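Local atomic coordinates of phosphoribosyl-aminoimidazole carboxylase (Aspergillus clavatus, PDB entry 3K5I), a protein that probably catalyses the ATP-dependent carboxylation of 5-aminoimidazole ribonucleotide with bicarbonate to N5-carboxyaminoimidazole ribonucleotide, a step of purine biosynthesis. Residues R25-L30 with I48-L53; R142-N147 with L198-W203; Y161-K166 with F178-Q183. All coordinates share one frame; numbering follows the deposited sequence.

Contact 1 of 3, residues R25-L30 with I48-L53; sequences RKVGVL and IQVNVL
The side-chain amide of Gln-49 carries the aliphatic part of Lys-26 over one of its faces. Lys-26 CD lies 3.3 Å from Gln-49 NE2, and the two side chains run alongside each other in the same direction. The second flat group is the amide of Asn-51. Gln-49 NE2 donates to Asn-51 OD1 at 2.7 Å, on a lone pair of that carbonyl; OD1 lies 17° out of the Gln-49 amide plane. This bond links the Gln-49 and Asn-51 amides along one side of their strand. Gln-49 CG stands anti to the backbone N (chi1 -161°) and the chain beyond is extended, which brings the amide alongside Lys-26.

The backbones form a parallel ladder. Val-27 donates to Gln-49 O (N to O 2.8 Å) and accepts from Asn-51 N. Val-29 repeats the pattern with Asn-51 O and Leu-53 N. Four valines share the other face of the sheet: Val-29 CG1 touches Val-50 CG1 and Val-52 CG1, and Val-27 CB meets Val-50 CG2. Val-27 CG2 also packs on Ile-48 CG2 at 3.6 Å. On the Asn-51 face, Leu-30 CD1 meets Leu-53 CD2 at 3.6 Å.

The segments belong to a Rossmann-like beta-alpha-beta unit with helix 34-46 as the crossover. The loop after Leu-30 leads into Gly-33, Gln-34 and Leu-35 of the 5-aminoimidazole ribonucleotide pocket. Strand 89-92 continues the sheet beyond 26-30, and strand 70-71 beyond 49-54. Helix 77-84 packs on Leu-30 and Leu-53, while helix 307-315 packs on Val-27.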
loop_
_atom_site.group_PDB
_atom_site.type_symbol
_atom_site.label_atom_id
_atom_site.label_comp_id
_atom_site.label_asym_id
_atom_site.label_seq_id
_atom_site.Cartn_x
_atom_site.Cartn_y
_atom_site.Cartn_z
ATOM N N ARG A 25 -19.014 -7.769 6.738
ATOM C CA ARG A 25 -18.616 -8.008 8.119
ATOM C C ARG A 25 -17.657 -6.971 8.666
ATOM O O ARG A 25 -16.871 -6.348 7.938
ATOM C CB ARG A 25 -18.128 -9.434 8.314
ATOM C CG ARG A 25 -19.021 -10.338 7.483
ATOM C CD ARG A 25 -18.931 -11.769 7.880
ATOM N NE ARG A 25 -18.134 -12.517 6.922
ATOM C CZ ARG A 25 -17.425 -13.587 7.263
ATOM N NH1 ARG A 25 -17.421 -14.047 8.512
ATOM N NH2 ARG A 25 -16.722 -14.213 6.339
ATOM N N LYS A 26 -17.768 -6.810 9.980
ATOM C CA LYS A 26 -16.972 -5.875 10.740
ATOM C C LYS A 26 -15.950 -6.718 11.473
ATOM O O LYS A 26 -16.233 -7.807 11.959
ATOM C CB LYS A 26 -17.903 -5.096 11.689
ATOM C CG LYS A 26 -18.457 -3.769 11.095
ATOM C CD LYS A 26 -19.559 -3.028 11.903
ATOM C CE LYS A 26 -20.877 -3.804 12.008
ATOM N NZ LYS A 26 -21.461 -4.159 13.352
ATOM N N VAL A 27 -14.724 -6.228 11.502
ATOM C CA VAL A 27 -13.625 -6.916 12.168
ATOM C C VAL A 27 -13.153 -6.103 13.374
ATOM O O VAL A 27 -12.917 -4.887 13.187
ATOM C CB VAL A 27 -12.402 -7.053 11.247
ATOM C CG1 VAL A 27 -11.338 -7.768 12.043
ATOM C CG2 VAL A 27 -12.750 -7.879 9.969
ATOM N N GLY A 28 -13.059 -6.727 14.554
ATOM C CA GLY A 28 -12.639 -6.044 15.796
ATOM C C GLY A 28 -11.191 -6.417 15.925
ATOM O O GLY A 28 -10.872 -7.631 15.896
ATOM N N VAL A 29 -10.340 -5.402 16.035
ATOM C CA VAL A 29 -8.915 -5.729 16.205
ATOM C C VAL A 29 -8.459 -5.263 17.576
ATOM O O VAL A 29 -8.534 -4.080 17.911
ATOM C CB VAL A 29 -7.928 -5.197 15.091
ATOM C CG1 VAL A 29 -7.806 -3.692 15.141
ATOM C CG2 VAL A 29 -6.450 -5.680 15.346
ATOM N N LEU A 30 -7.979 -6.199 18.384
ATOM C CA LEU A 30 -7.521 -5.814 19.699
ATOM C C LEU A 30 -6.071 -5.255 19.617
ATOM O O LEU A 30 -5.137 -6.022 19.437
ATOM C CB LEU A 30 -7.410 -7.113 20.472
ATOM C CG LEU A 30 -8.530 -7.527 21.419
ATOM C CD1 LEU A 30 -9.825 -6.631 21.688
ATOM C CD2 LEU A 30 -8.604 -8.992 21.036
ATOM N N ILE A 48 -13.672 -3.265 4.128
ATOM C CA ILE A 48 -14.099 -4.039 5.288
ATOM C C ILE A 48 -13.812 -3.132 6.466
ATOM O O ILE A 48 -12.716 -2.614 6.592
ATOM C CB ILE A 48 -13.429 -5.406 5.452
ATOM C CG1 ILE A 48 -14.221 -6.276 4.506
ATOM C CG2 ILE A 48 -13.484 -6.007 6.931
ATOM C CD1 ILE A 48 -13.342 -7.184 3.757
ATOM N N GLN A 49 -14.843 -2.967 7.281
ATOM C CA GLN A 49 -14.834 -2.119 8.454
ATOM C C GLN A 49 -14.065 -2.794 9.526
ATOM O O GLN A 49 -14.364 -3.931 9.921
ATOM C CB GLN A 49 -16.221 -1.878 9.071
ATOM C CG GLN A 49 -16.121 -0.635 9.958
ATOM C CD GLN A 49 -17.430 -0.215 10.569
ATOM O OE1 GLN A 49 -18.268 0.313 9.859
ATOM N NE2 GLN A 49 -17.605 -0.403 11.875
ATOM N N VAL A 50 -13.094 -2.003 9.963
ATOM C CA VAL A 50 -12.248 -2.381 11.050
ATOM C C VAL A 50 -12.465 -1.527 12.318
ATOM O O VAL A 50 -12.106 -0.322 12.323
ATOM C CB VAL A 50 -10.797 -2.685 10.622
ATOM C CG1 VAL A 50 -9.961 -3.099 11.871
ATOM C CG2 VAL A 50 -10.801 -3.872 9.621
ATOM N N ASN A 51 -13.080 -2.108 13.374
ATOM C CA ASN A 51 -13.214 -1.295 14.615
ATOM C C ASN A 51 -12.004 -1.600 15.479
ATOM O O ASN A 51 -11.724 -2.739 15.783
ATOM C CB ASN A 51 -14.392 -1.629 15.499
ATOM C CG ASN A 51 -15.650 -1.545 14.720
ATOM O OD1 ASN A 51 -15.688 -0.749 13.799
ATOM N ND2 ASN A 51 -16.582 -2.439 14.964
ATOM N N VAL A 52 -11.254 -0.606 15.905
ATOM C CA VAL A 52 -10.040 -0.883 16.684
ATOM C C VAL A 52 -10.055 -0.650 18.181
ATOM O O VAL A 52 -10.610 0.318 18.638
ATOM C CB VAL A 52 -9.029 0.222 16.156
ATOM C CG1 VAL A 52 -7.596 0.032 16.560
ATOM C CG2 VAL A 52 -9.096 0.291 14.660
ATOM N N LEU A 53 -9.462 -1.549 18.952
ATOM C CA LEU A 53 -9.427 -1.282 20.380
ATOM C C LEU A 53 -8.000 -0.813 20.785
ATOM O O LEU A 53 -7.009 -1.547 20.665
ATOM C CB LEU A 53 -9.864 -2.513 21.193
ATOM C CG LEU A 53 -9.876 -2.341 22.728
ATOM C CD1 LEU A 53 -10.549 -1.088 23.294
ATOM C CD2 LEU A 53 -10.319 -3.601 23.485
#

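Contact 2 of 3, residues R142-N147 with L198-W203; sequences RELVEN and LYAEKW. With ADP (adenosine-5'-diphosphate), chain G.
Two waters approach Leu-144 O and lie between it and Leu-198. Water 1, 2.7 Å from Leu-144 O, accepts from Leu-198 N and reaches Asn-147 OD1. Water 2 lies 3.3 Å from Leu-198 O. Each has more acceptors in reach than protons, so not all these bonds can form at once. Leu-198 O also takes the N-H of Leu-144 directly, N to O 3.0 Å, with the donor tilted 34° from the carbonyl plane.

Arg-142 and Ala-200 form an antiparallel hydrogen-bonded pair, each N bonded to the other's O. Next to it, Glu-143 and Tyr-199 form a non-hydrogen-bonded pair, with Tyr-199 CB 3.6 Å from Glu-143 CA. Asn-147 CG lies beside its backbone N (chi1 -52°), which sets OD1 against Leu-198 CD1 at 3.5 Å. Leu-144 CD2 meets the same methyl.

Farther along, segment 198-203 lines the ADP pocket of the ATP-grasp domain. ADP N6 makes weak hydrogen bonds to Glu-201 OE1 and Lys-202 O. ADP C2 lies over one face of the Trp-203 ring, 3.4 Å above its centre.

Glu-143 forms a salt bridge with Lys-168, and Arg-142 with Glu-140. Helix 149-159 packs on Arg-142 and Leu-144, and helix 124-132 on Tyr-199. Strand 141-144 is outermost in its sheet within this chain, and strand 163-167 flanks 198-202 on the other side.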
loop_
_atom_site.group_PDB
_atom_site.type_symbol
_atom_site.label_atom_id
_atom_site.label_comp_id
_atom_site.label_asym_id
_atom_site.label_seq_id
_atom_site.Cartn_x
_atom_site.Cartn_y
_atom_site.Cartn_z
ATOM N N ARG A 142 14.745 -22.737 32.792
ATOM C CA ARG A 142 14.424 -22.991 34.192
ATOM C C ARG A 142 13.539 -21.846 34.632
ATOM O O ARG A 142 13.883 -20.689 34.429
ATOM C CB ARG A 142 15.685 -23.040 35.077
ATOM C CG ARG A 142 16.587 -24.217 34.734
ATOM C CD ARG A 142 15.988 -25.569 35.145
ATOM N NE ARG A 142 17.057 -26.543 35.341
ATOM C CZ ARG A 142 17.681 -27.164 34.348
ATOM N NH1 ARG A 142 17.294 -26.929 33.103
ATOM N NH2 ARG A 142 18.665 -28.020 34.601
ATOM N N GLU A 143 12.393 -22.108 35.236
ATOM C CA GLU A 143 11.616 -20.948 35.646
ATOM C C GLU A 143 12.264 -20.393 36.919
ATOM O O GLU A 143 13.082 -21.069 37.535
ATOM C CB GLU A 143 10.111 -21.267 35.627
ATOM C CG GLU A 143 9.329 -21.140 36.905
ATOM C CD GLU A 143 8.131 -22.076 36.860
ATOM O OE1 GLU A 143 8.295 -23.296 37.102
ATOM O OE2 GLU A 143 7.024 -21.588 36.537
ATOM N N LEU A 144 11.953 -19.165 37.319
ATOM C CA LEU A 144 12.550 -18.608 38.528
ATOM C C LEU A 144 11.424 -18.469 39.523
ATOM O O LEU A 144 10.612 -17.594 39.335
ATOM C CB LEU A 144 13.061 -17.184 38.308
ATOM C CG LEU A 144 14.576 -17.051 38.124
ATOM C CD1 LEU A 144 14.854 -17.505 36.697
ATOM C CD2 LEU A 144 14.989 -15.599 38.430
ATOM N N VAL A 145 11.373 -19.294 40.561
ATOM C CA VAL A 145 10.298 -19.186 41.546
ATOM C C VAL A 145 10.236 -17.905 42.408
ATOM O O VAL A 145 9.175 -17.525 42.908
ATOM C CB VAL A 145 10.146 -20.475 42.344
ATOM C CG1 VAL A 145 9.426 -20.192 43.656
ATOM C CG2 VAL A 145 9.432 -21.519 41.475
ATOM N N GLU A 146 11.359 -17.216 42.589
ATOM C CA GLU A 146 11.374 -15.947 43.330
ATOM C C GLU A 146 12.415 -15.206 42.522
ATOM O O GLU A 146 13.055 -15.785 41.636
ATOM C CB GLU A 146 11.898 -16.021 44.748
ATOM C CG GLU A 146 12.917 -17.106 44.880
ATOM C CD GLU A 146 12.581 -17.989 46.048
ATOM O OE1 GLU A 146 12.811 -19.212 45.935
ATOM O OE2 GLU A 146 12.074 -17.443 47.056
ATOM N N ASN A 147 12.579 -13.925 42.816
ATOM C CA ASN A 147 13.555 -13.182 42.039
ATOM C C ASN A 147 14.795 -12.728 42.796
ATOM O O ASN A 147 15.168 -11.566 42.933
ATOM C CB ASN A 147 12.953 -12.278 40.959
ATOM C CG ASN A 147 11.975 -13.004 40.053
ATOM O OD1 ASN A 147 12.270 -14.045 39.430
ATOM N ND2 ASN A 147 10.780 -12.437 39.972
ATOM N N LEU A 198 9.684 -14.431 35.802
ATOM C CA LEU A 198 10.810 -14.734 34.907
ATOM C C LEU A 198 11.161 -16.188 34.774
ATOM O O LEU A 198 10.768 -17.061 35.557
ATOM C CB LEU A 198 12.098 -14.174 35.545
ATOM C CG LEU A 198 11.914 -12.788 36.112
ATOM C CD1 LEU A 198 13.303 -12.405 36.559
ATOM C CD2 LEU A 198 11.351 -11.843 35.033
ATOM N N TYR A 199 12.011 -16.422 33.796
ATOM C CA TYR A 199 12.554 -17.750 33.580
ATOM C C TYR A 199 13.828 -17.411 32.799
ATOM O O TYR A 199 13.952 -16.348 32.219
ATOM C CB TYR A 199 11.633 -18.729 32.859
ATOM C CG TYR A 199 11.533 -18.438 31.402
ATOM C CD1 TYR A 199 10.732 -17.377 30.973
ATOM C CD2 TYR A 199 12.256 -19.169 30.469
ATOM C CE1 TYR A 199 10.606 -17.144 29.646
ATOM C CE2 TYR A 199 12.151 -18.903 29.120
ATOM C CZ TYR A 199 11.337 -17.856 28.743
ATOM O OH TYR A 199 11.098 -17.459 27.457
ATOM N N ALA A 200 14.826 -18.274 32.816
ATOM C CA ALA A 200 16.079 -18.030 32.090
ATOM C C ALA A 200 16.212 -19.057 30.983
ATOM O O ALA A 200 15.673 -20.168 31.093
ATOM C CB ALA A 200 17.267 -18.128 33.061
ATOM N N GLU A 201 16.933 -18.703 29.923
ATOM C CA GLU A 201 17.009 -19.739 28.910
ATOM C C GLU A 201 18.476 -20.069 28.647
ATOM O O GLU A 201 19.341 -19.187 28.686
ATOM C CB GLU A 201 16.254 -19.159 27.712
ATOM C CG GLU A 201 15.022 -19.933 27.326
ATOM C CD GLU A 201 14.440 -19.403 26.029
ATOM O OE1 GLU A 201 15.176 -18.726 25.282
ATOM O OE2 GLU A 201 13.249 -19.649 25.745
ATOM N N LYS A 202 18.789 -21.334 28.401
ATOM C CA LYS A 202 20.186 -21.668 28.159
ATOM C C LYS A 202 20.506 -20.959 26.861
ATOM O O LYS A 202 19.618 -20.831 26.006
ATOM C CB LYS A 202 20.365 -23.181 28.026
ATOM C CG LYS A 202 21.526 -23.558 27.123
ATOM C CD LYS A 202 21.887 -25.031 27.363
ATOM C CE LYS A 202 22.906 -25.206 28.472
ATOM N NZ LYS A 202 23.246 -26.645 28.686
ATOM N N TRP A 203 21.739 -20.499 26.686
ATOM C CA TRP A 203 22.124 -19.782 25.472
ATOM C C TRP A 203 21.812 -20.516 24.203
ATOM O O TRP A 203 21.875 -21.752 24.153
ATOM C CB TRP A 203 23.624 -19.476 25.402
ATOM C CG TRP A 203 23.857 -18.315 24.482
ATOM C CD1 TRP A 203 24.487 -18.287 23.267
ATOM C CD2 TRP A 203 23.432 -16.979 24.720
ATOM N NE1 TRP A 203 24.484 -16.997 22.742
ATOM C CE2 TRP A 203 23.822 -16.192 23.622
ATOM C CE3 TRP A 203 22.720 -16.380 25.747
ATOM C CZ2 TRP A 203 23.555 -14.847 23.538
ATOM C CZ3 TRP A 203 22.479 -15.045 25.671
ATOM C CH2 TRP A 203 22.891 -14.292 24.586
HETATM P PB ADP G . 10.755 -10.984 22.024
HETATM O O1B ADP G . 10.791 -9.702 22.763
HETATM O O2B ADP G . 9.331 -11.356 22.374
HETATM O O3B ADP G . 10.770 -11.363 20.508
HETATM P PA ADP G . 12.657 -13.298 21.910
HETATM O O1A ADP G . 12.246 -13.646 20.548
HETATM O O2A ADP G . 12.705 -14.552 22.746
HETATM O O3A ADP G . 11.772 -12.114 22.543
HETATM O "O5'" ADP G . 14.167 -12.799 21.679
HETATM C "C5'" ADP G . 14.510 -11.862 20.652
HETATM C "C4'" ADP G . 15.846 -12.234 20.059
HETATM O "O4'" ADP G . 16.848 -12.279 21.108
HETATM C "C3'" ADP G . 16.020 -13.611 19.444
HETATM O "O3'" ADP G . 15.758 -13.420 18.044
HETATM C "C2'" ADP G . 17.518 -13.924 19.543
HETATM O "O2'" ADP G . 18.320 -12.947 18.815
HETATM C "C1'" ADP G . 17.683 -13.379 20.945
HETATM N N9 ADP G . 17.517 -14.509 21.846
HETATM C C8 ADP G . 16.327 -14.890 22.402
HETATM N N7 ADP G . 16.456 -16.064 23.063
HETATM C C5 ADP G . 17.804 -16.335 22.945
HETATM C C6 ADP G . 18.579 -17.383 23.548
HETATM N N6 ADP G . 18.341 -18.360 24.219
HETATM N N1 ADP G . 19.906 -17.381 23.232
HETATM C C2 ADP G . 20.526 -16.400 22.476
HETATM N N3 ADP G . 19.833 -15.388 22.024
HETATM C C4 ADP G . 18.506 -15.380 22.237
HETATM O O HOH W 1 9.887 -15.130 38.565
HETATM O O HOH W 2 8.328 -17.992 37.566
#

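Contact 3 of 3, residues Y161-K166 with F178-Q183; sequences YPLMLK and FRVNSQ. With ADP (adenosine-5'-diphosphate), chain G.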
loop_
_atom_site.group_PDB
_atom_site.type_symbol
_atom_site.label_atom_id
_atom_site.label_comp_id
_atom_site.label_asym_id
_atom_site.label_seq_id
_atom_site.Cartn_x
_atom_site.Cartn_y
_atom_site.Cartn_z
ATOM N N TYR A 161 26.646 -19.499 31.435
ATOM C CA TYR A 161 26.607 -18.114 30.983
ATOM C C TYR A 161 27.251 -17.972 29.632
ATOM O O TYR A 161 28.101 -18.787 29.288
ATOM C CB TYR A 161 27.428 -17.253 31.923
ATOM C CG TYR A 161 26.809 -17.196 33.301
ATOM C CD1 TYR A 161 25.825 -16.253 33.586
ATOM C CD2 TYR A 161 27.165 -18.092 34.310
ATOM C CE1 TYR A 161 25.214 -16.219 34.844
ATOM C CE2 TYR A 161 26.574 -18.043 35.580
ATOM C CZ TYR A 161 25.595 -17.101 35.852
ATOM O OH TYR A 161 25.008 -17.045 37.107
ATOM N N PRO A 162 26.820 -16.968 28.882
ATOM C CA PRO A 162 25.774 -16.103 29.383
ATOM C C PRO A 162 24.487 -16.898 29.253
ATOM O O PRO A 162 24.434 -18.045 28.820
ATOM C CB PRO A 162 25.709 -15.027 28.298
ATOM C CG PRO A 162 25.927 -15.854 27.008
ATOM C CD PRO A 162 26.841 -16.988 27.401
ATOM N N LEU A 163 23.399 -16.227 29.583
ATOM C CA LEU A 163 22.094 -16.844 29.454
ATOM C C LEU A 163 21.119 -15.707 29.142
ATOM O O LEU A 163 21.394 -14.522 29.353
ATOM C CB LEU A 163 21.728 -17.561 30.746
ATOM C CG LEU A 163 21.934 -16.916 32.117
ATOM C CD1 LEU A 163 20.770 -15.886 32.099
ATOM C CD2 LEU A 163 21.838 -17.924 33.330
ATOM N N MET A 164 19.948 -16.051 28.627
ATOM C CA MET A 164 19.012 -14.971 28.306
ATOM C C MET A 164 18.010 -14.832 29.423
ATOM O O MET A 164 17.282 -15.781 29.676
ATOM C CB MET A 164 18.297 -15.239 26.972
ATOM C CG MET A 164 17.452 -14.061 26.461
ATOM S SD MET A 164 18.482 -12.605 26.485
ATOM C CE MET A 164 19.212 -12.797 25.033
ATOM N N LEU A 165 17.989 -13.711 30.132
ATOM C CA LEU A 165 16.990 -13.646 31.184
ATOM C C LEU A 165 15.717 -13.168 30.531
ATOM O O LEU A 165 15.767 -12.192 29.797
ATOM C CB LEU A 165 17.329 -12.677 32.320
ATOM C CG LEU A 165 16.447 -12.738 33.583
ATOM C CD1 LEU A 165 16.197 -14.161 34.191
ATOM C CD2 LEU A 165 16.892 -11.708 34.696
ATOM N N LYS A 166 14.580 -13.801 30.808
ATOM C CA LYS A 166 13.359 -13.331 30.155
ATOM C C LYS A 166 12.102 -13.276 31.025
ATOM O O LYS A 166 11.885 -14.177 31.848
ATOM C CB LYS A 166 13.007 -14.303 29.015
ATOM C CG LYS A 166 14.094 -14.724 28.063
ATOM C CD LYS A 166 13.483 -15.327 26.768
ATOM C CE LYS A 166 14.450 -15.466 25.540
ATOM N NZ LYS A 166 13.979 -16.172 24.239
ATOM N N PHE A 178 16.986 -10.054 28.874
ATOM C CA PHE A 178 18.158 -9.475 29.479
ATOM C C PHE A 178 19.235 -10.522 29.511
ATOM O O PHE A 178 19.149 -11.512 30.234
ATOM C CB PHE A 178 17.948 -8.941 30.867
ATOM C CG PHE A 178 19.059 -8.050 31.350
ATOM C CD1 PHE A 178 18.917 -6.663 31.318
ATOM C CD2 PHE A 178 20.227 -8.584 31.859
ATOM C CE1 PHE A 178 19.906 -5.800 31.776
ATOM C CE2 PHE A 178 21.243 -7.748 32.345
ATOM C CZ PHE A 178 21.093 -6.327 32.276
ATOM N N ARG A 179 20.237 -10.247 28.688
ATOM C CA ARG A 179 21.418 -11.084 28.579
ATOM C C ARG A 179 22.205 -11.064 29.875
ATOM O O ARG A 179 22.586 -10.000 30.376
ATOM C CB ARG A 179 22.399 -10.505 27.569
ATOM C CG ARG A 179 23.435 -11.631 27.296
ATOM C CD ARG A 179 24.151 -11.523 25.929
ATOM N NE ARG A 179 25.551 -11.919 26.076
ATOM C CZ ARG A 179 26.367 -12.331 25.110
ATOM N NH1 ARG A 179 27.609 -12.690 25.431
ATOM N NH2 ARG A 179 25.953 -12.378 23.851
ATOM N N VAL A 180 22.459 -12.245 30.421
ATOM C CA VAL A 180 23.217 -12.332 31.656
ATOM C C VAL A 180 24.546 -12.985 31.237
ATOM O O VAL A 180 24.511 -14.104 30.776
ATOM C CB VAL A 180 22.440 -13.190 32.648
ATOM C CG1 VAL A 180 23.164 -13.118 33.967
ATOM C CG2 VAL A 180 20.966 -12.729 32.765
ATOM N N ASN A 181 25.692 -12.307 31.325
ATOM C CA ASN A 181 26.981 -12.874 30.880
ATOM C C ASN A 181 27.800 -13.525 31.983
ATOM O O ASN A 181 28.585 -14.442 31.747
ATOM C CB ASN A 181 27.877 -11.806 30.241
ATOM C CG ASN A 181 27.335 -11.310 28.925
ATOM O OD1 ASN A 181 27.304 -12.085 27.976
ATOM N ND2 ASN A 181 26.926 -10.030 28.850
ATOM N N SER A 182 27.584 -13.017 33.186
ATOM C CA SER A 182 28.289 -13.506 34.353
ATOM C C SER A 182 27.375 -13.390 35.532
ATOM O O SER A 182 26.329 -12.757 35.471
ATOM C CB SER A 182 29.433 -12.528 34.697
ATOM O OG SER A 182 29.068 -11.530 35.659
ATOM N N GLN A 183 27.833 -13.995 36.614
ATOM C CA GLN A 183 27.074 -13.985 37.852
ATOM C C GLN A 183 27.132 -12.598 38.444
ATOM O O GLN A 183 26.444 -12.285 39.408
ATOM C CB GLN A 183 27.749 -15.011 38.756
ATOM C CG GLN A 183 27.473 -14.949 40.235
ATOM C CD GLN A 183 28.139 -16.153 40.882
ATOM O OE1 GLN A 183 28.874 -16.895 40.216
ATOM N NE2 GLN A 183 27.883 -16.362 42.168
HETATM P PB ADP G . 10.755 -10.984 22.024
HETATM O O1B ADP G . 10.791 -9.702 22.763
HETATM O O2B ADP G . 9.331 -11.356 22.374
HETATM O O3B ADP G . 10.770 -11.363 20.508
HETATM P PA ADP G . 12.657 -13.298 21.910
HETATM O O1A ADP G . 12.246 -13.646 20.548
HETATM O O2A ADP G . 12.705 -14.552 22.746
HETATM O O3A ADP G . 11.772 -12.114 22.543
HETATM O "O5'" ADP G . 14.167 -12.799 21.679
HETATM C "C5'" ADP G . 14.510 -11.862 20.652
HETATM C "C4'" ADP G . 15.846 -12.234 20.059
HETATM O "O4'" ADP G . 16.848 -12.279 21.108
HETATM C "C3'" ADP G . 16.020 -13.611 19.444
HETATM O "O3'" ADP G . 15.758 -13.420 18.044
HETATM C "C2'" ADP G . 17.518 -13.924 19.543
HETATM O "O2'" ADP G . 18.320 -12.947 18.815
HETATM C "C1'" ADP G . 17.683 -13.379 20.945
HETATM N N9 ADP G . 17.517 -14.509 21.846
HETATM C C8 ADP G . 16.327 -14.890 22.402
HETATM N N7 ADP G . 16.456 -16.064 23.063
HETATM C C5 ADP G . 17.804 -16.335 22.945
HETATM C C6 ADP G . 18.579 -17.383 23.548
HETATM N N6 ADP G . 18.341 -18.360 24.219
HETATM N N1 ADP G . 19.906 -17.381 23.232
HETATM C C2 ADP G . 20.526 -16.400 22.476
HETATM N N3 ADP G . 19.833 -15.388 22.024
HETATM C C4 ADP G . 18.506 -15.380 22.237
#
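This is the beta hairpin of strands 163-167 and 177-180, part of the ATP-grasp domain and a wall of the ADP pocket. Leu-163 and Val-180 form an antiparallel hydrogen-bonded pair. Val-180 N donates nearly straight to Leu-163 O, N to O 2.7 Å. Leu-165 and Phe-178 form the next such pair, with Phe-178 N to Leu-165 O at 2.6 Å. Between them Met-164 and Arg-179 form the non-hydrogen-bonded pair.

Leu-163 CD1 lies against Val-180 CB, and Leu-165 CB extends this apolar row to Val-180 CG2. Before the strand, a cis peptide joins Tyr-161 to Pro-162. One face of the Tyr-161 ring lies against the backbone of Ser-182 and Gln-183. Its buried OH has no polar partner in the model. Pro-162 CG sits 3.7 Å above one face of the Arg-179 guanidinium, offset toward its rim. At the guanidinium edge, NE and NH1 of Arg-179 both bond Asn-181 OD1. OD1 lies in the guanidinium plane; this side-on grip would restrain its rotation, though both residues touch a crystal neighbour.

Met-164 bends at chi2 and chi3, bringing CE 3.9 Å from ADP C4 and SD 3.7 Å from Arg-179 N. Lys-166 points away from the second strand and reaches ADP with an extended chain; Glu-201 forms a salt bridge with its NZ. That ammonium nitrogen, Lys-166 NZ, bonds both ADP O2A at 2.5 Å and ADP N7.

From the N terminus, contact 1 comes first. It closes the first beta-alpha-beta unit, whose strands lie inside the parallel sheet of the preATP-grasp domain. Contacts 2 and 3 lie in the ATP-grasp domain. Segment 142-147 starts contact 2, which closes only when 198-203 returns. Contact 3, the short 161-166/178-183 hairpin, opens and closes within that interval. Contacts 2 and 3 share one antiparallel sheet, because strands 198-202 and 163-167 are neighbours. Glu-201 N probably bonds Met-164 O, and Tyr-199 N Lys-166 O. Trp-203 packs on Pro-162 and Arg-179, and both contacts touch ADP. Contact 1 is separate, its centre about 37 Å from that of contact 2 and about 40 Å from that of contact 3.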